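Rhamnosidase B (Bacillus sp., PDB 2OKX) probably hydrolyses terminal alpha-L-rhamnose residues from rhamnosides, as an inverting glycoside hydrolase of family 78. Local coordinates at residues 585-588 / 589-593; 865-868 / 869-873. One frame throughout, in Å; residues are numbered along the deposited sequence.

Interaction 1. Residues 585-588 / 589-593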
loop_
_atom_site.group_PDB
_atom_site.type_symbol
_atom_site.label_atom_id
_atom_site.label_comp_id
_atom_site.label_asym_id
_atom_site.label_seq_id
_atom_site.Cartn_x
_atom_site.Cartn_y
_atom_site.Cartn_z
ATOM N N LEU A 585 3.435 11.859 -12.925
ATOM C CA LEU A 585 3.558 13.271 -13.285
ATOM C C LEU A 585 4.181 14.099 -12.166
ATOM O O LEU A 585 5.034 14.953 -12.421
ATOM C CB LEU A 585 2.190 13.851 -13.646
ATOM C CG LEU A 585 1.548 13.305 -14.926
ATOM C CD1 LEU A 585 0.146 13.868 -15.065
ATOM C CD2 LEU A 585 2.398 13.675 -16.132
ATOM N N VAL A 586 3.747 13.874 -10.929
ATOM C CA VAL A 586 4.320 14.618 -9.812
ATOM C C VAL A 586 5.804 14.282 -9.734
ATOM O O VAL A 586 6.649 15.161 -9.562
ATOM C CB VAL A 586 3.644 14.249 -8.486
ATOM C CG1 VAL A 586 4.305 14.993 -7.338
ATOM C CG2 VAL A 586 2.165 14.596 -8.558
ATOM N N ASN A 587 6.111 13.000 -9.878
ATOM C CA ASN A 587 7.489 12.527 -9.853
ATOM C C ASN A 587 8.358 13.249 -10.889
ATOM O O ASN A 587 9.495 13.625 -10.600
ATOM C CB ASN A 587 7.516 11.018 -10.115
ATOM C CG ASN A 587 8.807 10.561 -10.760
ATOM O OD1 ASN A 587 9.879 10.637 -10.160
ATOM N ND2 ASN A 587 8.711 10.088 -12.001
ATOM N N TYR A 588 7.826 13.441 -12.092
ATOM C CA TYR A 588 8.585 14.117 -13.147
ATOM C C TYR A 588 9.024 15.506 -12.701
ATOM O O TYR A 588 10.132 15.955 -13.009
ATOM C CB TYR A 588 7.738 14.250 -14.429
ATOM C CG TYR A 588 7.398 12.945 -15.121
ATOM C CD1 TYR A 588 6.210 12.811 -15.836
ATOM C CD2 TYR A 588 8.258 11.849 -15.061
ATOM C CE1 TYR A 588 5.877 11.620 -16.469
ATOM C CE2 TYR A 588 7.936 10.645 -15.698
ATOM C CZ TYR A 588 6.740 10.540 -16.395
ATOM O OH TYR A 588 6.384 9.349 -16.989
ATOM N N TYR A 589 8.152 16.199 -11.978
ATOM C CA TYR A 589 8.491 17.544 -11.538
ATOM C C TYR A 589 9.300 17.647 -10.252
ATOM O O TYR A 589 10.116 18.557 -10.115
ATOM C CB TYR A 589 7.223 18.398 -11.422
ATOM C CG TYR A 589 6.801 19.019 -12.742
ATOM C CD1 TYR A 589 6.325 18.229 -13.785
ATOM C CD2 TYR A 589 6.915 20.394 -12.956
ATOM C CE1 TYR A 589 5.974 18.791 -15.018
ATOM C CE2 TYR A 589 6.564 20.968 -14.185
ATOM C CZ TYR A 589 6.097 20.159 -15.207
ATOM O OH TYR A 589 5.748 20.713 -16.418
ATOM N N VAL A 590 9.104 16.723 -9.317
ATOM C CA VAL A 590 9.841 16.806 -8.057
ATOM C C VAL A 590 11.102 15.948 -7.957
ATOM O O VAL A 590 12.021 16.297 -7.214
ATOM C CB VAL A 590 8.924 16.489 -6.853
ATOM C CG1 VAL A 590 7.657 17.338 -6.933
ATOM C CG2 VAL A 590 8.590 15.016 -6.813
ATOM N N PHE A 591 11.155 14.841 -8.698
ATOM C CA PHE A 591 12.324 13.959 -8.662
ATOM C C PHE A 591 12.978 13.723 -10.026
ATOM O O PHE A 591 14.203 13.750 -10.139
ATOM C CB PHE A 591 11.955 12.607 -8.043
ATOM C CG PHE A 591 11.469 12.704 -6.628
ATOM C CD1 PHE A 591 12.222 13.365 -5.667
ATOM C CD2 PHE A 591 10.256 12.131 -6.256
ATOM C CE1 PHE A 591 11.778 13.457 -4.351
ATOM C CE2 PHE A 591 9.801 12.216 -4.943
ATOM C CZ PHE A 591 10.564 12.881 -3.989
ATOM N N GLY A 592 12.159 13.472 -11.044
ATOM C CA GLY A 592 12.675 13.249 -12.389
ATOM C C GLY A 592 13.033 11.816 -12.757
ATOM O O GLY A 592 13.712 11.584 -13.759
ATOM N N GLU A 593 12.586 10.843 -11.969
ATOM C CA GLU A 593 12.909 9.456 -12.276
ATOM C C GLU A 593 12.025 8.912 -13.391
ATOM O O GLU A 593 10.857 9.292 -13.520
ATOM C CB GLU A 593 12.786 8.592 -11.015
ATOM C CG GLU A 593 13.775 8.977 -9.906
ATOM C CD GLU A 593 15.220 9.037 -10.392
ATOM O OE1 GLU A 593 15.726 8.032 -10.925
ATOM O OE2 GLU A 593 15.860 10.095 -10.241
#
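V590 N reaches back to V586 O at 2.9 Å in a helical bond of the final turn and a half of helix 577-590; F591 is first to leave helical backbone angles. N587 O takes two donors from opposite faces of its plane: F591 N, four residues on, at 2.8 Å, and G592 N, five residues on, at 2.7 Å. This is a helix C-terminal cap: the second bond is six-to-one, and G592 takes left-handed backbone angles (phi 89°). The N587 side chain closes the turn. Its CG stands roughly anti to the backbone N (chi1 152°), which brings the amide to the backbone of E593. There ND2 donates to E593 O at 2.7 Å, nearly straight (172°) and in the amide plane, while OD1 accepts the longer bond from E593 N at 3.3 Å. Two bonds to one residue's backbone fix the amide's rotation. OD1 also lies 3.6 Å from F591 CB. On another side of the helix, V586 CG1 meets V590 CG1 at 4.1 Å. Within the helical domain, V586 and V590 pack on helix 544-559, the Y588 ring stacks on H643 of helix 627-644, and Y589 OH hydrogen-bonds V879 O at strand 879-881.

Interaction 2. Residues 865-868 / 869-873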
loop_
_atom_site.group_PDB
_atom_site.type_symbol
_atom_site.label_atom_id
_atom_site.label_comp_id
_atom_site.label_asym_id
_atom_site.label_seq_id
_atom_site.Cartn_x
_atom_site.Cartn_y
_atom_site.Cartn_z
ATOM N N SER A 865 -2.753 11.967 -4.392
ATOM C CA SER A 865 -3.261 13.244 -3.890
ATOM C C SER A 865 -2.198 14.353 -3.890
ATOM O O SER A 865 -2.453 15.445 -3.382
ATOM C CB SER A 865 -3.758 13.084 -2.448
ATOM O OG SER A 865 -4.857 12.194 -2.352
ATOM N N ALA A 866 -1.021 14.084 -4.453
ATOM C CA ALA A 866 0.065 15.074 -4.446
ATOM C C ALA A 866 0.047 16.118 -5.568
ATOM O O ALA A 866 1.094 16.656 -5.939
ATOM C CB ALA A 866 1.419 14.350 -4.437
ATOM N N ALA A 867 -1.139 16.421 -6.081
ATOM C CA ALA A 867 -1.302 17.395 -7.164
ATOM C C ALA A 867 -0.428 18.657 -7.124
ATOM O O ALA A 867 0.176 19.023 -8.134
ATOM C CB ALA A 867 -2.773 17.799 -7.275
ATOM N N PRO A 868 -0.350 19.346 -5.968
ATOM C CA PRO A 868 0.474 20.561 -5.912
ATOM C C PRO A 868 1.909 20.368 -6.402
ATOM O O PRO A 868 2.507 21.293 -6.956
ATOM C CB PRO A 868 0.410 20.957 -4.435
ATOM C CG PRO A 868 -0.955 20.451 -4.021
ATOM C CD PRO A 868 -0.993 19.090 -4.664
ATOM N N GLY A 869 2.453 19.171 -6.195
ATOM C CA GLY A 869 3.815 18.889 -6.625
ATOM C C GLY A 869 3.985 18.997 -8.130
ATOM O O GLY A 869 5.099 19.165 -8.633
ATOM N N TYR A 870 2.876 18.900 -8.853
ATOM C CA TYR A 870 2.897 19.000 -10.307
ATOM C C TYR A 870 2.417 20.370 -10.783
ATOM O O TYR A 870 3.092 21.021 -11.575
ATOM C CB TYR A 870 2.009 17.917 -10.921
ATOM C CG TYR A 870 1.757 18.079 -12.412
ATOM C CD1 TYR A 870 2.744 17.766 -13.351
ATOM C CD2 TYR A 870 0.525 18.531 -12.876
ATOM C CE1 TYR A 870 2.504 17.898 -14.729
ATOM C CE2 TYR A 870 0.273 18.669 -14.243
ATOM C CZ TYR A 870 1.265 18.350 -15.162
ATOM O OH TYR A 870 0.997 18.471 -16.507
ATOM N N PHE A 871 1.260 20.812 -10.291
ATOM C CA PHE A 871 0.703 22.082 -10.743
ATOM C C PHE A 871 1.438 23.362 -10.383
ATOM O O PHE A 871 1.408 24.317 -11.159
ATOM C CB PHE A 871 -0.770 22.201 -10.323
ATOM C CG PHE A 871 -1.661 21.198 -10.993
ATOM C CD1 PHE A 871 -1.954 19.986 -10.376
ATOM C CD2 PHE A 871 -2.132 21.426 -12.282
ATOM C CE1 PHE A 871 -2.698 19.012 -11.034
ATOM C CE2 PHE A 871 -2.875 20.459 -12.951
ATOM C CZ PHE A 871 -3.158 19.248 -12.329
ATOM N N LEU A 872 2.097 23.403 -9.229
ATOM C CA LEU A 872 2.811 24.617 -8.852
ATOM C C LEU A 872 3.965 24.867 -9.822
ATOM O O LEU A 872 4.184 25.998 -10.255
ATOM C CB LEU A 872 3.319 24.527 -7.405
ATOM C CG LEU A 872 2.191 24.488 -6.361
ATOM C CD1 LEU A 872 2.769 24.361 -4.947
ATOM C CD2 LEU A 872 1.347 25.756 -6.481
ATOM N N GLY A 873 4.690 23.813 -10.177
ATOM C CA GLY A 873 5.792 23.981 -11.111
ATOM C C GLY A 873 5.330 24.152 -12.555
ATOM O O GLY A 873 5.949 24.888 -13.326
#
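A867 and F871 meet in the opening turn of helix 868-876, in the alpha-barrel domain of this six-hairpin glycosidase family, where an approach loop passes into helix. Backbone hydrogen bonds come first. G869 N donates to A866 O at 2.9 Å, a three-residue step (i to i+3) that leads into the helix. A867 O is gripped twice: by F871 N at 3.0 Å, nearly in line with the carbonyl, and by Y870 N at 2.8 Å, which arrives from above the carbonyl plane, 46° out of it. L872 N continues the helical series to P868 O. P868 fits this first turn because proline has no N-H to offer, and none is needed so early in a helix. Apolar contacts repeat the four-residue spacing: A867 CB touches F871 CD1 at 3.9 Å and, more loosely, P868 CB faces L872 CD1 at 4.2 Å. Around these, F871 makes edge-to-face contacts with F805 and Y808 of helix 801-813, P868 and L872 lean on helices 544-559 and 817-833, and S865 OG is hydrogen-bonded to W840 O. The rings of F871 and Y870 also meet one another. With CG anti to the carbonyl carbon (chi1 -66°), the F871 ring turns its edge to A867 O, which lies 3.2 Å from CD1; over the centre of that ring, 3.6 Å above its plane, sits Y870 CD2.

Interactions 1 and 2, about 270 residues apart in sequence, lie with their centres about 10 Å apart and touch directly, so the end of helix 577-590 packs against the start of helix 868-876. V586 CG2 lies 3.5 Å from A866 O, and G869 O is approached by both Y589 CB and V590 CG1, each at 3.6 Å. The rings of Y589 and Y870 meet edge-to-face, with their CE1 atoms 3.6 Å apart. Helix 544-559 serves both contacts: T557 touches V586 and A866, W550 touches V590 and L872. V879, partner of Y589 OH, also makes backbone hydrogen bonds with G873. Where the two interactions meet, the touches are packing within the helical domain; neither interaction includes the calcium-binding residues V423 and H522.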